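Local coordinates for protein proteasome accessory factor B/C (PafBC) (Paenarthrobacter aurescens, PDB 6SJ9) that acts as a transcriptional regulator in the bacterial DNA damage response, probably binding DNA through its winged helix-turn-helix domains, at residues A[2-7]-A[457-462]; A[30-35]-A[43-48]. All coordinates share one frame; numbering follows the deposited sequence.

Both contacts involve the N-terminal winged helix-turn-helix, but at different levels of the fold. Contact 2 is internal to that domain and partly buried: it joins Tyr-32 and Ser-35, which follow on from helix 24-31, to helix 39-55 through rings, a selenium atom and a methyl group. Contact 1 is a smaller surface bridge from helix 2-17 of the same domain to the distant helix 457-469, and it is polar, resting on one carboxylate oxygen. Their centres lie about 16 Å apart. Arg-7, from the same segment as contact 1, packs on Tyr-32 and Met-45 of contact 2, with its CD 3.4 Å from Tyr-32 CE2.

Contact 1: A[2-7]-A[457-462]; sequences ASRTER and ALESVT
Thr-5 and Arg-4 near the start of helix 2-17 meet Glu-459 of helix 457-469, so the first helix of the N-terminal winged helix-turn-helix is tied to a helix lying some 450 residues further along, in the PafC helix-turn-helix region. The tight part of the contact is small and polar, burying 117 Å² in all. At its centre Thr-5 OG1 donates a hydrogen bond of 3.0 Å to Glu-459 OE2. The same oxygen forms a longer salt bridge of 3.4 Å with Arg-4 NH1, reaching the guanidinium at its edge, near the plane. Glu-459 gets there because CG stands anti to its backbone N (chi1 176°) and the chain runs out extended toward helix 2-17. Guanidinium and carboxylate planes are turned 58° apart, so this is not a flat, two-point pairing. The second carboxylate oxygen, OE1, is hydrogen-bonded to the backbone N of Gly-455, which should restrict rotation of the group. The firmer partner of Arg-4 is Asp-52, which takes NH2 in a salt bridge and probably leaves Glu-459 the secondary acid. Away from this polar point the interface is loose: Ala-2, Ser-3 and Glu-6 lie exposed to solvent and do not meet residues 457-462. Leu-458 and Val-461 pack instead against helices 95-118 and 427-441. One threonine hydroxyl and one arginine thus link the two helices at the surface. Thr-5 OG1 approaches Glu-459 OE2 on its anti side, 25° out of the carboxylate plane.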
loop_
_atom_site.group_PDB
_atom_site.type_symbol
_atom_site.label_atom_id
_atom_site.label_comp_id
_atom_site.label_asym_id
_atom_site.label_seq_id
_atom_site.Cartn_x
_atom_site.Cartn_y
_atom_site.Cartn_z
ATOM N N ALA A 2 -23.918 11.829 -7.692
ATOM C CA ALA A 2 -23.587 10.936 -6.584
ATOM C C ALA A 2 -24.720 9.945 -6.325
ATOM O O ALA A 2 -24.475 8.786 -5.961
ATOM C CB ALA A 2 -23.279 11.753 -5.329
ATOM N N SER A 3 -25.967 10.405 -6.476
ATOM C CA SER A 3 -27.128 9.529 -6.379
ATOM C C SER A 3 -27.151 8.467 -7.481
ATOM O O SER A 3 -27.724 7.397 -7.278
ATOM C CB SER A 3 -28.416 10.357 -6.406
ATOM O OG SER A 3 -29.556 9.533 -6.217
ATOM N N ARG A 4 -26.558 8.734 -8.653
ATOM C CA ARG A 4 -26.458 7.669 -9.649
ATOM C C ARG A 4 -25.401 6.644 -9.270
ATOM O O ARG A 4 -25.631 5.441 -9.420
ATOM C CB ARG A 4 -26.175 8.222 -11.045
ATOM C CG ARG A 4 -26.017 7.121 -12.089
ATOM C CD ARG A 4 -25.553 7.672 -13.407
ATOM N NE ARG A 4 -25.056 6.663 -14.341
ATOM C CZ ARG A 4 -23.781 6.285 -14.417
ATOM N NH1 ARG A 4 -22.882 6.830 -13.609
ATOM N NH2 ARG A 4 -23.391 5.379 -15.309
ATOM N N THR A 5 -24.234 7.080 -8.793
ATOM C CA THR A 5 -23.236 6.097 -8.380
ATOM C C THR A 5 -23.789 5.218 -7.274
ATOM O O THR A 5 -23.720 3.988 -7.347
ATOM C CB THR A 5 -21.934 6.769 -7.947
ATOM O OG1 THR A 5 -21.382 7.461 -9.071
ATOM C CG2 THR A 5 -20.933 5.715 -7.500
ATOM N N GLU A 6 -24.391 5.835 -6.264
ATOM C CA GLU A 6 -24.960 5.046 -5.184
ATOM C C GLU A 6 -26.105 4.174 -5.673
ATOM O O GLU A 6 -26.255 3.033 -5.217
ATOM C CB GLU A 6 -25.409 5.958 -4.045
ATOM C CG GLU A 6 -24.296 6.286 -3.044
ATOM C CD GLU A 6 -23.918 5.073 -2.171
ATOM O OE1 GLU A 6 -22.942 4.360 -2.513
ATOM O OE2 GLU A 6 -24.608 4.828 -1.146
ATOM N N ARG A 7 -26.913 4.681 -6.606
ATOM C CA ARG A 7 -28.037 3.902 -7.111
ATOM C C ARG A 7 -27.544 2.669 -7.861
ATOM O O ARG A 7 -28.101 1.575 -7.709
ATOM C CB ARG A 7 -28.935 4.781 -7.994
ATOM C CG ARG A 7 -30.206 4.115 -8.495
ATOM C CD ARG A 7 -31.062 5.070 -9.349
ATOM N NE ARG A 7 -30.433 5.328 -10.634
ATOM C CZ ARG A 7 -30.030 6.526 -11.054
ATOM N NH1 ARG A 7 -30.233 7.597 -10.301
ATOM N NH2 ARG A 7 -29.449 6.662 -12.240
ATOM N N ALA A 457 -11.970 6.159 -13.535
ATOM C CA ALA A 457 -11.465 4.841 -13.167
ATOM C C ALA A 457 -11.734 4.500 -11.704
ATOM O O ALA A 457 -11.931 3.327 -11.355
ATOM C CB ALA A 457 -9.955 4.789 -13.394
ATOM N N LEU A 458 -11.680 5.492 -10.832
ATOM C CA LEU A 458 -12.009 5.236 -9.441
ATOM C C LEU A 458 -13.431 4.706 -9.334
ATOM O O LEU A 458 -13.685 3.715 -8.651
ATOM C CB LEU A 458 -11.844 6.505 -8.610
ATOM C CG LEU A 458 -12.377 6.308 -7.192
ATOM C CD1 LEU A 458 -11.477 5.251 -6.425
ATOM C CD2 LEU A 458 -12.405 7.657 -6.429
ATOM N N GLU A 459 -14.366 5.351 -10.015
ATOM C CA GLU A 459 -15.763 4.930 -9.944
ATOM C C GLU A 459 -15.937 3.514 -10.495
ATOM O O GLU A 459 -16.640 2.678 -9.904
ATOM C CB GLU A 459 -16.659 5.902 -10.711
ATOM C CG GLU A 459 -18.113 5.428 -10.733
ATOM C CD GLU A 459 -18.972 6.052 -11.846
ATOM O OE1 GLU A 459 -18.479 6.203 -12.993
ATOM O OE2 GLU A 459 -20.158 6.352 -11.581
ATOM N N SER A 460 -15.327 3.234 -11.646
ATOM C CA SER A 460 -15.581 1.946 -12.265
ATOM C C SER A 460 -14.957 0.808 -11.468
ATOM O O SER A 460 -15.560 -0.265 -11.367
ATOM C CB SER A 460 -15.095 1.915 -13.732
ATOM O OG SER A 460 -13.684 1.870 -13.848
ATOM N N VAL A 461 -13.748 0.997 -10.927
ATOM C CA VAL A 461 -13.141 -0.087 -10.159
ATOM C C VAL A 461 -13.895 -0.269 -8.833
ATOM O O VAL A 461 -14.008 -1.402 -8.342
ATOM C CB VAL A 461 -11.625 0.106 -9.966
ATOM C CG1 VAL A 461 -11.315 1.156 -8.918
ATOM C CG2 VAL A 461 -10.972 -1.198 -9.584
ATOM N N THR A 462 -14.520 0.799 -8.304
ATOM C CA THR A 462 -15.344 0.665 -7.095
ATOM C C THR A 462 -16.571 -0.220 -7.350
ATOM O O THR A 462 -16.862 -1.127 -6.568
ATOM C CB THR A 462 -15.768 2.047 -6.607
ATOM O OG1 THR A 462 -14.577 2.762 -6.261
ATOM C CG2 THR A 462 -16.754 1.969 -5.376
#

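Contact 2: A[30-35]-A[43-48]; sequences KVYHDS and GRMFER
Met-45 and Phe-46 on helix 39-55 receive the side chains of Tyr-32 and Ser-35 within the helix-turn-helix of the N-terminal domain, where helix 24-31, the turn after it and helix 39-55 pack together. Met-45, a selenomethionine in the crystal, comes first. Its selenium lies in the plane of the Tyr-32 ring at the edge, 3.8 Å from CD2, a Met-aromatic contact in which the two side chains run alongside one another, pointing opposite ways. The last torsion (chi3 -33°) bends the methyl toward the turn; the resulting approach of Met-45 CE to Ser-35 OG, 3.1 Å, is short for carbon and oxygen, and its detail is doubtful. Next along the helix, Phe-46 sends CG anti to its backbone N (chi1 180°), and its ring meets that of Tyr-32 obliquely. The planes stand 79° apart with centroids separated by 5.9 Å. Tyr-79 adds an edge-to-face pair with Phe-46. The tyrosine hydroxyl reaches the phenylalanine ring at its edge and is also hydrogen-bonded to Asp-49, almost one turn further along helix 39-55, so the tyrosine is held at its polar end as well as along its ring. Tyr-32 OH thus lies 3.4 Å from Phe-46 CD1 while bonded to Asp-49 OD2.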
loop_
_atom_site.group_PDB
_atom_site.type_symbol
_atom_site.label_atom_id
_atom_site.label_comp_id
_atom_site.label_asym_id
_atom_site.label_seq_id
_atom_site.Cartn_x
_atom_site.Cartn_y
_atom_site.Cartn_z
ATOM N N LYS A 30 -37.002 -0.839 -3.269
ATOM C CA LYS A 30 -35.738 -1.081 -2.576
ATOM C C LYS A 30 -34.641 -0.109 -2.998
ATOM O O LYS A 30 -33.837 0.322 -2.161
ATOM C CB LYS A 30 -35.268 -2.514 -2.809
ATOM C CG LYS A 30 -36.028 -3.561 -2.044
ATOM C CD LYS A 30 -35.433 -4.926 -2.326
ATOM C CE LYS A 30 -33.927 -4.930 -2.107
ATOM N NZ LYS A 30 -33.353 -6.285 -2.331
ATOM N N VAL A 31 -34.579 0.233 -4.282
ATOM C CA VAL A 31 -33.480 1.010 -4.829
ATOM C C VAL A 31 -33.924 2.398 -5.260
ATOM O O VAL A 31 -33.220 3.381 -5.014
ATOM C CB VAL A 31 -32.829 0.255 -6.009
ATOM C CG1 VAL A 31 -31.554 0.964 -6.482
ATOM C CG2 VAL A 31 -32.548 -1.193 -5.620
ATOM N N TYR A 32 -35.086 2.489 -5.906
ATOM C CA TYR A 32 -35.563 3.713 -6.535
ATOM C C TYR A 32 -36.635 4.416 -5.705
ATOM O O TYR A 32 -37.588 4.981 -6.262
ATOM C CB TYR A 32 -36.088 3.407 -7.936
ATOM C CG TYR A 32 -35.062 2.835 -8.898
ATOM C CD1 TYR A 32 -34.747 1.479 -8.895
ATOM C CD2 TYR A 32 -34.440 3.648 -9.837
ATOM C CE1 TYR A 32 -33.826 0.961 -9.778
ATOM C CE2 TYR A 32 -33.513 3.133 -10.724
ATOM C CZ TYR A 32 -33.213 1.792 -10.692
ATOM O OH TYR A 32 -32.304 1.290 -11.582
ATOM N N HIS A 33 -36.525 4.346 -4.376
ATOM C CA HIS A 33 -37.434 5.105 -3.527
ATOM C C HIS A 33 -37.280 6.597 -3.779
ATOM O O HIS A 33 -38.254 7.350 -3.671
ATOM C CB HIS A 33 -37.196 4.781 -2.047
ATOM C CG HIS A 33 -35.749 4.641 -1.673
ATOM N ND1 HIS A 33 -34.800 5.599 -1.972
ATOM C CD2 HIS A 33 -35.096 3.669 -0.989
ATOM C CE1 HIS A 33 -33.624 5.213 -1.510
ATOM N NE2 HIS A 33 -33.776 4.047 -0.908
ATOM N N ASP A 34 -36.064 7.037 -4.130
ATOM C CA ASP A 34 -35.806 8.457 -4.347
ATOM C C ASP A 34 -36.657 9.008 -5.487
ATOM O O ASP A 34 -37.130 10.148 -5.418
ATOM C CB ASP A 34 -34.315 8.655 -4.640
ATOM C CG ASP A 34 -33.862 10.094 -4.479
ATOM O OD1 ASP A 34 -34.710 10.983 -4.264
ATOM O OD2 ASP A 34 -32.640 10.336 -4.576
ATOM N N SER A 35 -36.859 8.220 -6.543
ATOM C CA SER A 35 -37.628 8.680 -7.697
ATOM C C SER A 35 -39.074 8.917 -7.284
ATOM O O SER A 35 -39.801 7.971 -6.961
ATOM C CB SER A 35 -37.532 7.686 -8.845
ATOM O OG SER A 35 -36.177 7.394 -9.116
ATOM N N GLY A 43 -39.089 3.711 -15.097
ATOM C CA GLY A 43 -38.858 2.632 -16.040
ATOM C C GLY A 43 -37.708 2.905 -16.989
ATOM O O GLY A 43 -36.928 2.005 -17.303
ATOM N N ARG A 44 -37.581 4.143 -17.468
ATOM C CA ARG A 44 -36.437 4.406 -18.339
ATOM C C ARG A 44 -35.142 4.556 -17.547
ATOM O O ARG A 44 -34.080 4.119 -18.003
ATOM C CB ARG A 44 -36.677 5.611 -19.256
ATOM C CG ARG A 44 -37.631 6.711 -18.822
ATOM C CD ARG A 44 -37.731 7.742 -19.986
ATOM N NE ARG A 44 -38.453 8.951 -19.604
ATOM C CZ ARG A 44 -39.741 9.167 -19.851
ATOM N NH1 ARG A 44 -40.471 8.258 -20.491
ATOM N NH2 ARG A 44 -40.305 10.300 -19.451
HETATM N N MSE A 45 -35.195 5.163 -16.370
HETATM C CA MSE A 45 -33.985 5.270 -15.556
HETATM C C MSE A 45 -33.496 3.880 -15.112
HETATM O O MSE A 45 -32.300 3.649 -14.956
HETATM C CB MSE A 45 -34.240 6.163 -14.346
HETATM C CG MSE A 45 -33.006 6.470 -13.498
HETATM SE SE MSE A 45 -33.553 6.844 -11.644
HETATM C CE MSE A 45 -35.292 7.705 -12.033
ATOM N N PHE A 46 -34.446 2.969 -14.900
ATOM C CA PHE A 46 -34.105 1.573 -14.661
ATOM C C PHE A 46 -33.417 0.964 -15.877
ATOM O O PHE A 46 -32.358 0.333 -15.753
ATOM C CB PHE A 46 -35.368 0.800 -14.303
ATOM C CG PHE A 46 -35.131 -0.655 -14.037
ATOM C CD1 PHE A 46 -34.337 -1.059 -12.976
ATOM C CD2 PHE A 46 -35.727 -1.620 -14.833
ATOM C CE1 PHE A 46 -34.125 -2.402 -12.724
ATOM C CE2 PHE A 46 -35.529 -2.965 -14.586
ATOM C CZ PHE A 46 -34.725 -3.358 -13.527
ATOM N N GLU A 47 -33.995 1.169 -17.071
ATOM C CA GLU A 47 -33.383 0.677 -18.304
ATOM C C GLU A 47 -31.993 1.265 -18.503
ATOM O O GLU A 47 -31.084 0.569 -18.961
ATOM C CB GLU A 47 -34.262 1.032 -19.507
ATOM C CG GLU A 47 -35.588 0.266 -19.636
ATOM C CD GLU A 47 -35.442 -1.246 -19.801
ATOM O OE1 GLU A 47 -36.258 -1.978 -19.206
ATOM O OE2 GLU A 47 -34.505 -1.703 -20.492
ATOM N N ARG A 48 -31.799 2.546 -18.156
ATOM C CA ARG A 48 -30.463 3.151 -18.262
ATOM C C ARG A 48 -29.475 2.518 -17.283
ATOM O O ARG A 48 -28.298 2.299 -17.618
ATOM C CB ARG A 48 -30.526 4.654 -18.011
ATOM C CG ARG A 48 -31.190 5.475 -19.096
ATOM C CD ARG A 48 -30.753 6.930 -18.943
ATOM N NE ARG A 48 -31.110 7.482 -17.640
ATOM C CZ ARG A 48 -32.296 8.024 -17.368
ATOM N NH1 ARG A 48 -33.227 8.089 -18.311
ATOM N NH2 ARG A 48 -32.553 8.504 -16.163
#